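Local coordinates for CRISPR-associated endonuclease Cas9 (Campylobacter jejuni subsp. jejuni serotype O:2, PDB 5X2H), which uses a guide RNA to recognise invading DNA and cuts its two strands with separate HNH and RuvC-like nuclease domains, at residues H555-V563 against V617-K628. Numbering follows the deposited sequence.
Sequences HLHHAIDAV and VLDKIDEIFVSK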
ATOM      1  N   HIS A 555     -22.892 -17.758  -3.273  1.00 59.09           N
ATOM      2  CA  HIS A 555     -22.476 -16.700  -4.187  1.00 59.84           C
ATOM      3  C   HIS A 555     -23.590 -16.215  -5.109  1.00 62.46           C
ATOM      4  O   HIS A 555     -23.444 -15.152  -5.721  1.00 60.87           O
ATOM      5  CB  HIS A 555     -21.297 -17.181  -5.040  1.00 58.46           C
ATOM      6  CG  HIS A 555     -20.049 -17.448  -4.258  1.00 58.01           C
ATOM      7  ND1 HIS A 555     -19.622 -16.631  -3.232  1.00 58.14           N
ATOM      8  CD2 HIS A 555     -19.135 -18.443  -4.351  1.00 56.54           C
ATOM      9  CE1 HIS A 555     -18.498 -17.109  -2.731  1.00 55.27           C
ATOM     10  NE2 HIS A 555     -18.181 -18.207  -3.391  1.00 56.13           N
ATOM     11  N   LEU A 556     -24.695 -16.956  -5.224  1.00 62.78           N
ATOM     12  CA  LEU A 556     -25.713 -16.613  -6.210  1.00 64.14           C
ATOM     13  C   LEU A 556     -26.516 -15.373  -5.832  1.00 65.29           C
ATOM     14  O   LEU A 556     -27.143 -14.772  -6.711  1.00 63.67           O
ATOM     15  CB  LEU A 556     -26.660 -17.797  -6.421  1.00 66.37           C
ATOM     16  CG  LEU A 556     -26.038 -19.065  -7.010  1.00 65.84           C
ATOM     17  CD1 LEU A 556     -27.065 -20.186  -7.072  1.00 67.07           C
ATOM     18  CD2 LEU A 556     -25.457 -18.790  -8.389  1.00 64.49           C
ATOM     19  N   HIS A 557     -26.508 -14.968  -4.559  1.00 63.46           N
ATOM     20  CA  HIS A 557     -27.335 -13.838  -4.151  1.00 64.21           C
ATOM     21  C   HIS A 557     -26.830 -12.509  -4.696  1.00 66.08           C
ATOM     22  O   HIS A 557     -27.580 -11.527  -4.672  1.00 68.36           O
ATOM     23  CB  HIS A 557     -27.434 -13.765  -2.625  1.00 62.67           C
ATOM     24  CG  HIS A 557     -26.277 -13.076  -1.970  1.00 60.70           C
ATOM     25  ND1 HIS A 557     -25.094 -13.722  -1.675  1.00 59.06           N
ATOM     26  CD2 HIS A 557     -26.125 -11.800  -1.546  1.00 61.04           C
ATOM     27  CE1 HIS A 557     -24.263 -12.870  -1.102  1.00 57.94           C
ATOM     28  NE2 HIS A 557     -24.864 -11.698  -1.012  1.00 59.93           N
ATOM     29  N   HIS A 558     -25.588 -12.446  -5.180  1.00 65.92           N
ATOM     30  CA  HIS A 558     -25.128 -11.224  -5.830  1.00 64.86           C
ATOM     31  C   HIS A 558     -25.826 -11.011  -7.166  1.00 65.49           C
ATOM     32  O   HIS A 558     -25.953  -9.870  -7.624  1.00 66.57           O
ATOM     33  CB  HIS A 558     -23.613 -11.264  -6.027  1.00 61.71           C
ATOM     34  CG  HIS A 558     -22.841 -11.405  -4.753  1.00 63.79           C
ATOM     35  ND1 HIS A 558     -22.946 -10.504  -3.716  1.00 65.00           N
ATOM     36  CD2 HIS A 558     -21.947 -12.339  -4.352  1.00 62.61           C
ATOM     37  CE1 HIS A 558     -22.153 -10.879  -2.728  1.00 64.13           C
ATOM     38  NE2 HIS A 558     -21.535 -11.990  -3.089  1.00 62.61           N
ATOM     39  N   ALA A 559     -26.289 -12.090  -7.799  1.00 65.53           N
ATOM     40  CA  ALA A 559     -26.985 -11.962  -9.074  1.00 66.30           C
ATOM     41  C   ALA A 559     -28.439 -11.555  -8.880  1.00 70.28           C
ATOM     42  O   ALA A 559     -28.965 -10.752  -9.658  1.00 75.47           O
ATOM     43  CB  ALA A 559     -26.901 -13.268  -9.856  1.00 62.86           C
ATOM     44  N   ILE A 560     -29.107 -12.099  -7.858  1.00 68.69           N
ATOM     45  CA  ILE A 560     -30.487 -11.699  -7.602  1.00 73.80           C
ATOM     46  C   ILE A 560     -30.549 -10.226  -7.224  1.00 74.73           C
ATOM     47  O   ILE A 560     -31.546  -9.547  -7.500  1.00 76.67           O
ATOM     48  CB  ILE A 560     -31.134 -12.594  -6.523  1.00 78.81           C
ATOM     49  CG1 ILE A 560     -30.580 -12.282  -5.132  1.00 81.21           C
ATOM     50  CG2 ILE A 560     -30.929 -14.065  -6.851  1.00 77.75           C
ATOM     51  CD1 ILE A 560     -31.167 -13.144  -4.031  1.00 83.84           C
ATOM     52  N   ASP A 561     -29.485  -9.701  -6.609  1.00 71.64           N
ATOM     53  CA  ASP A 561     -29.418  -8.266  -6.362  1.00 73.61           C
ATOM     54  C   ASP A 561     -29.306  -7.494  -7.670  1.00 71.46           C
ATOM     55  O   ASP A 561     -29.974  -6.471  -7.849  1.00 71.04           O
ATOM     56  CB  ASP A 561     -28.243  -7.939  -5.439  1.00 74.07           C
ATOM     57  CG  ASP A 561     -28.378  -8.584  -4.073  1.00 76.05           C
ATOM     58  OD1 ASP A 561     -29.515  -8.921  -3.681  1.00 79.71           O
ATOM     59  OD2 ASP A 561     -27.347  -8.754  -3.390  1.00 74.25           O
ATOM     60  N   ALA A 562     -28.479  -7.978  -8.601  1.00 69.63           N
ATOM     61  CA  ALA A 562     -28.365  -7.326  -9.902  1.00 67.63           C
ATOM     62  C   ALA A 562     -29.677  -7.401 -10.671  1.00 71.97           C
ATOM     63  O   ALA A 562     -30.030  -6.470 -11.404  1.00 71.75           O
ATOM     64  CB  ALA A 562     -27.230  -7.956 -10.708  1.00 65.14           C
ATOM     65  N   VAL A 563     -30.413  -8.505 -10.520  1.00 74.27           N
ATOM     66  CA  VAL A 563     -31.751  -8.579 -11.100  1.00 77.97           C
ATOM     67  C   VAL A 563     -32.653  -7.520 -10.481  1.00 82.17           C
ATOM     68  O   VAL A 563     -33.508  -6.942 -11.163  1.00 84.75           O
ATOM     69  CB  VAL A 563     -32.329  -9.999 -10.927  1.00 74.43           C
ATOM     70  CG1 VAL A 563     -33.767 -10.059 -11.417  1.00 77.07           C
ATOM     71  CG2 VAL A 563     -31.476 -11.008 -11.675  1.00 69.46           C
ATOM     72  N   VAL A 617     -37.265 -15.853 -12.829  1.00 91.80           N
ATOM     73  CA  VAL A 617     -35.997 -15.243 -12.441  1.00 87.13           C
ATOM     74  C   VAL A 617     -35.103 -16.270 -11.757  1.00 85.63           C
ATOM     75  O   VAL A 617     -33.893 -16.324 -12.007  1.00 82.62           O
ATOM     76  CB  VAL A 617     -36.249 -14.013 -11.548  1.00 86.66           C
ATOM     77  CG1 VAL A 617     -35.170 -13.881 -10.482  1.00 82.86           C
ATOM     78  CG2 VAL A 617     -36.308 -12.751 -12.396  1.00 86.86           C
ATOM     79  N   LEU A 618     -35.683 -17.110 -10.897  1.00 86.86           N
ATOM     80  CA  LEU A 618     -34.892 -18.142 -10.237  1.00 83.66           C
ATOM     81  C   LEU A 618     -34.421 -19.203 -11.223  1.00 82.83           C
ATOM     82  O   LEU A 618     -33.393 -19.847 -10.990  1.00 80.56           O
ATOM     83  CB  LEU A 618     -35.692 -18.778  -9.102  1.00 84.61           C
ATOM     84  CG  LEU A 618     -36.062 -17.838  -7.953  1.00 83.25           C
ATOM     85  CD1 LEU A 618     -36.679 -18.607  -6.797  1.00 83.44           C
ATOM     86  CD2 LEU A 618     -34.841 -17.056  -7.494  1.00 80.07           C
ATOM     87  N   ASP A 619     -35.157 -19.401 -12.321  1.00 85.83           N
ATOM     88  CA  ASP A 619     -34.694 -20.308 -13.365  1.00 85.29           C
ATOM     89  C   ASP A 619     -33.380 -19.825 -13.964  1.00 79.97           C
ATOM     90  O   ASP A 619     -32.482 -20.626 -14.244  1.00 78.62           O
ATOM     91  CB  ASP A 619     -35.755 -20.448 -14.459  1.00 90.93           C
ATOM     92  CG  ASP A 619     -37.063 -21.010 -13.938  1.00 95.31           C
ATOM     93  OD1 ASP A 619     -37.040 -21.731 -12.919  1.00 94.90           O
ATOM     94  OD2 ASP A 619     -38.115 -20.732 -14.551  1.00 98.83           O
ATOM     95  N   LYS A 620     -33.251 -18.512 -14.168  1.00 79.71           N
ATOM     96  CA  LYS A 620     -32.011 -17.964 -14.708  1.00 76.83           C
ATOM     97  C   LYS A 620     -30.873 -18.080 -13.703  1.00 71.20           C
ATOM     98  O   LYS A 620     -29.727 -18.354 -14.082  1.00 66.30           O
ATOM     99  CB  LYS A 620     -32.219 -16.505 -15.113  1.00 76.40           C
ATOM    100  CG  LYS A 620     -31.829 -16.194 -16.547  1.00 76.71           C
ATOM    101  CD  LYS A 620     -32.749 -16.894 -17.532  1.00 78.41           C
ATOM    102  CE  LYS A 620     -32.426 -16.496 -18.963  1.00 79.98           C
ATOM    103  NZ  LYS A 620     -33.330 -17.158 -19.946  1.00 85.05           N
ATOM    104  N   ILE A 621     -31.170 -17.878 -12.417  1.00 73.28           N
ATOM    105  CA  ILE A 621     -30.136 -17.948 -11.387  1.00 74.34           C
ATOM    106  C   ILE A 621     -29.561 -19.356 -11.300  1.00 73.60           C
ATOM    107  O   ILE A 621     -28.350 -19.540 -11.120  1.00 69.63           O
ATOM    108  CB  ILE A 621     -30.698 -17.469 -10.033  1.00 77.37           C
ATOM    109  CG1 ILE A 621     -30.390 -15.985  -9.820  1.00 79.07           C
ATOM    110  CG2 ILE A 621     -30.149 -18.298  -8.878  1.00 76.15           C
ATOM    111  CD1 ILE A 621     -31.090 -15.058 -10.785  1.00 81.41           C
ATOM    112  N   ASP A 622     -30.414 -20.374 -11.446  1.00 75.38           N
ATOM    113  CA  ASP A 622     -29.948 -21.754 -11.394  1.00 77.73           C
ATOM    114  C   ASP A 622     -29.044 -22.109 -12.567  1.00 76.02           C
ATOM    115  O   ASP A 622     -28.332 -23.118 -12.499  1.00 76.23           O
ATOM    116  CB  ASP A 622     -31.144 -22.709 -11.350  1.00 84.52           C
ATOM    117  CG  ASP A 622     -32.023 -22.485 -10.134  1.00 89.99           C
ATOM    118  OD1 ASP A 622     -31.627 -21.690  -9.253  1.00 91.19           O
ATOM    119  OD2 ASP A 622     -33.110 -23.097 -10.062  1.00 93.29           O
ATOM    120  N   GLU A 623     -29.055 -21.313 -13.635  1.00 75.50           N
ATOM    121  CA  GLU A 623     -28.197 -21.555 -14.786  1.00 74.23           C
ATOM    122  C   GLU A 623     -26.829 -20.901 -14.652  1.00 70.11           C
ATOM    123  O   GLU A 623     -25.938 -21.188 -15.459  1.00 67.97           O
ATOM    124  CB  GLU A 623     -28.882 -21.054 -16.061  1.00 77.18           C
ATOM    125  CG  GLU A 623     -30.254 -21.667 -16.296  1.00 82.69           C
ATOM    126  CD  GLU A 623     -31.012 -20.987 -17.418  1.00 86.18           C
ATOM    127  OE1 GLU A 623     -30.378 -20.246 -18.198  1.00 85.90           O
ATOM    128  OE2 GLU A 623     -32.241 -21.188 -17.515  1.00 88.97           O
ATOM    129  N   ILE A 624     -26.643 -20.039 -13.652  1.00 68.92           N
ATOM    130  CA  ILE A 624     -25.381 -19.333 -13.480  1.00 66.14           C
ATOM    131  C   ILE A 624     -24.282 -20.313 -13.105  1.00 64.27           C
ATOM    132  O   ILE A 624     -24.472 -21.199 -12.261  1.00 67.66           O
ATOM    133  CB  ILE A 624     -25.523 -18.245 -12.403  1.00 65.73           C
ATOM    134  CG1 ILE A 624     -26.586 -17.224 -12.800  1.00 65.67           C
ATOM    135  CG2 ILE A 624     -24.186 -17.562 -12.140  1.00 62.89           C
ATOM    136  CD1 ILE A 624     -26.933 -16.286 -11.682  1.00 62.47           C
ATOM    137  N   PHE A 625     -23.120 -20.158 -13.731  1.00 60.02           N
ATOM    138  CA  PHE A 625     -21.891 -20.782 -13.259  1.00 55.78           C
ATOM    139  C   PHE A 625     -20.984 -19.662 -12.765  1.00 58.06           C
ATOM    140  O   PHE A 625     -20.514 -18.839 -13.560  1.00 60.41           O
ATOM    141  CB  PHE A 625     -21.216 -21.608 -14.348  1.00 50.88           C
ATOM    142  CG  PHE A 625     -20.114 -22.484 -13.831  1.00 49.13           C
ATOM    143  CD1 PHE A 625     -20.400 -23.722 -13.272  1.00 49.05           C
ATOM    144  CD2 PHE A 625     -18.796 -22.064 -13.879  1.00 45.24           C
ATOM    145  CE1 PHE A 625     -19.388 -24.529 -12.786  1.00 45.16           C
ATOM    146  CE2 PHE A 625     -17.780 -22.867 -13.395  1.00 44.80           C
ATOM    147  CZ  PHE A 625     -18.076 -24.101 -12.847  1.00 44.07           C
ATOM    148  N   VAL A 626     -20.755 -19.627 -11.451  1.00 55.46           N
ATOM    149  CA  VAL A 626     -19.997 -18.541 -10.845  1.00 52.28           C
ATOM    150  C   VAL A 626     -18.580 -18.529 -11.399  1.00 50.22           C
ATOM    151  O   VAL A 626     -17.885 -19.554 -11.399  1.00 47.18           O
ATOM    152  CB  VAL A 626     -20.008 -18.682  -9.316  1.00 52.28           C
ATOM    153  CG1 VAL A 626     -19.228 -17.550  -8.673  1.00 50.77           C
ATOM    154  CG2 VAL A 626     -21.442 -18.713  -8.805  1.00 51.92           C
ATOM    155  N   SER A 627     -18.143 -17.364 -11.869  1.00 51.23           N
ATOM    156  CA  SER A 627     -16.844 -17.209 -12.507  1.00 47.57           C
ATOM    157  C   SER A 627     -15.813 -16.721 -11.500  1.00 46.56           C
ATOM    158  O   SER A 627     -16.046 -15.735 -10.792  1.00 49.89           O
ATOM    159  CB  SER A 627     -16.927 -16.230 -13.681  1.00 47.63           C
ATOM    160  OG  SER A 627     -15.643 -15.989 -14.233  1.00 41.14           O
ATOM    161  N   LYS A 628     -14.676 -17.411 -11.445  1.00 46.09           N
ATOM    162  CA  LYS A 628     -13.529 -17.015 -10.649  1.00 47.05           C
ATOM    163  C   LYS A 628     -12.280 -17.074 -11.518  1.00 45.68           C
ATOM    164  O   LYS A 628     -12.090 -18.041 -12.264  1.00 45.22           O
ATOM    165  CB  LYS A 628     -13.345 -17.925  -9.425  1.00 46.31           C
ATOM    166  CG  LYS A 628     -14.554 -18.019  -8.512  1.00 48.28           C
ATOM    167  CD  LYS A 628     -14.228 -18.826  -7.261  1.00 50.52           C
ATOM    168  CE  LYS A 628     -15.446 -18.972  -6.361  1.00 54.86           C
ATOM    169  NZ  LYS A 628     -15.096 -19.544  -5.033  1.00 56.19           N
TER
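Ile621 packs against Leu556, Ala559, Ile560 and Val563 of segment 555-563. Its CG1 lies 3.6 Å from Ile560 CG2, and these two side chains cross at about a right angle. Its CG2 branch meets Leu556 CD1, the side chains sliding past each other in opposite directions. The Ile621 CD1 methyl reaches on toward Val563 CG2. The tightest spot is Ala559, whose CB is 3.5 Å from Ile624 CD1. The small alanine methyl lets the isoleucine tip come close to the helix. With CG anti to the carbonyl carbon (chi1 -64°), the end of Leu556 comes nearer segment 617-628, and its two methyls diverge. CD1 goes to Ile621, while CD2 touches both Ile624 CB and Val626 CG2 from different directions, the latter at 4.0 Å. At the other end Val563 CG1 and Val617 CG2 meet tip to tip at 3.8 Å. The short helical segments run roughly antiparallel, at 139°, with axes 10.3 Å apart.

The His555 end is looser and partly exposed. The extended Lys628 side chain crosses that of His555 at about a right angle, with NZ oblique to the ring and 3.7 Å from His555 NE2, not a hydrogen bond. Val626 CG2 touches His555 CB.

Strand 29-37 also packs on this core, where Val35 touches Ala559 and Cys33 touches Val563 and Ile624. His558 instead contacts Asp14. The contact thus joins helix 557-563 and its lead-in to helix 617-622 and the following loop, within RuvC subdomain 3. Beside it lies the RNase H-like sheet, where strand residues Asp14 and Glu485 and helix residue His558 make up the predicted magnesium site.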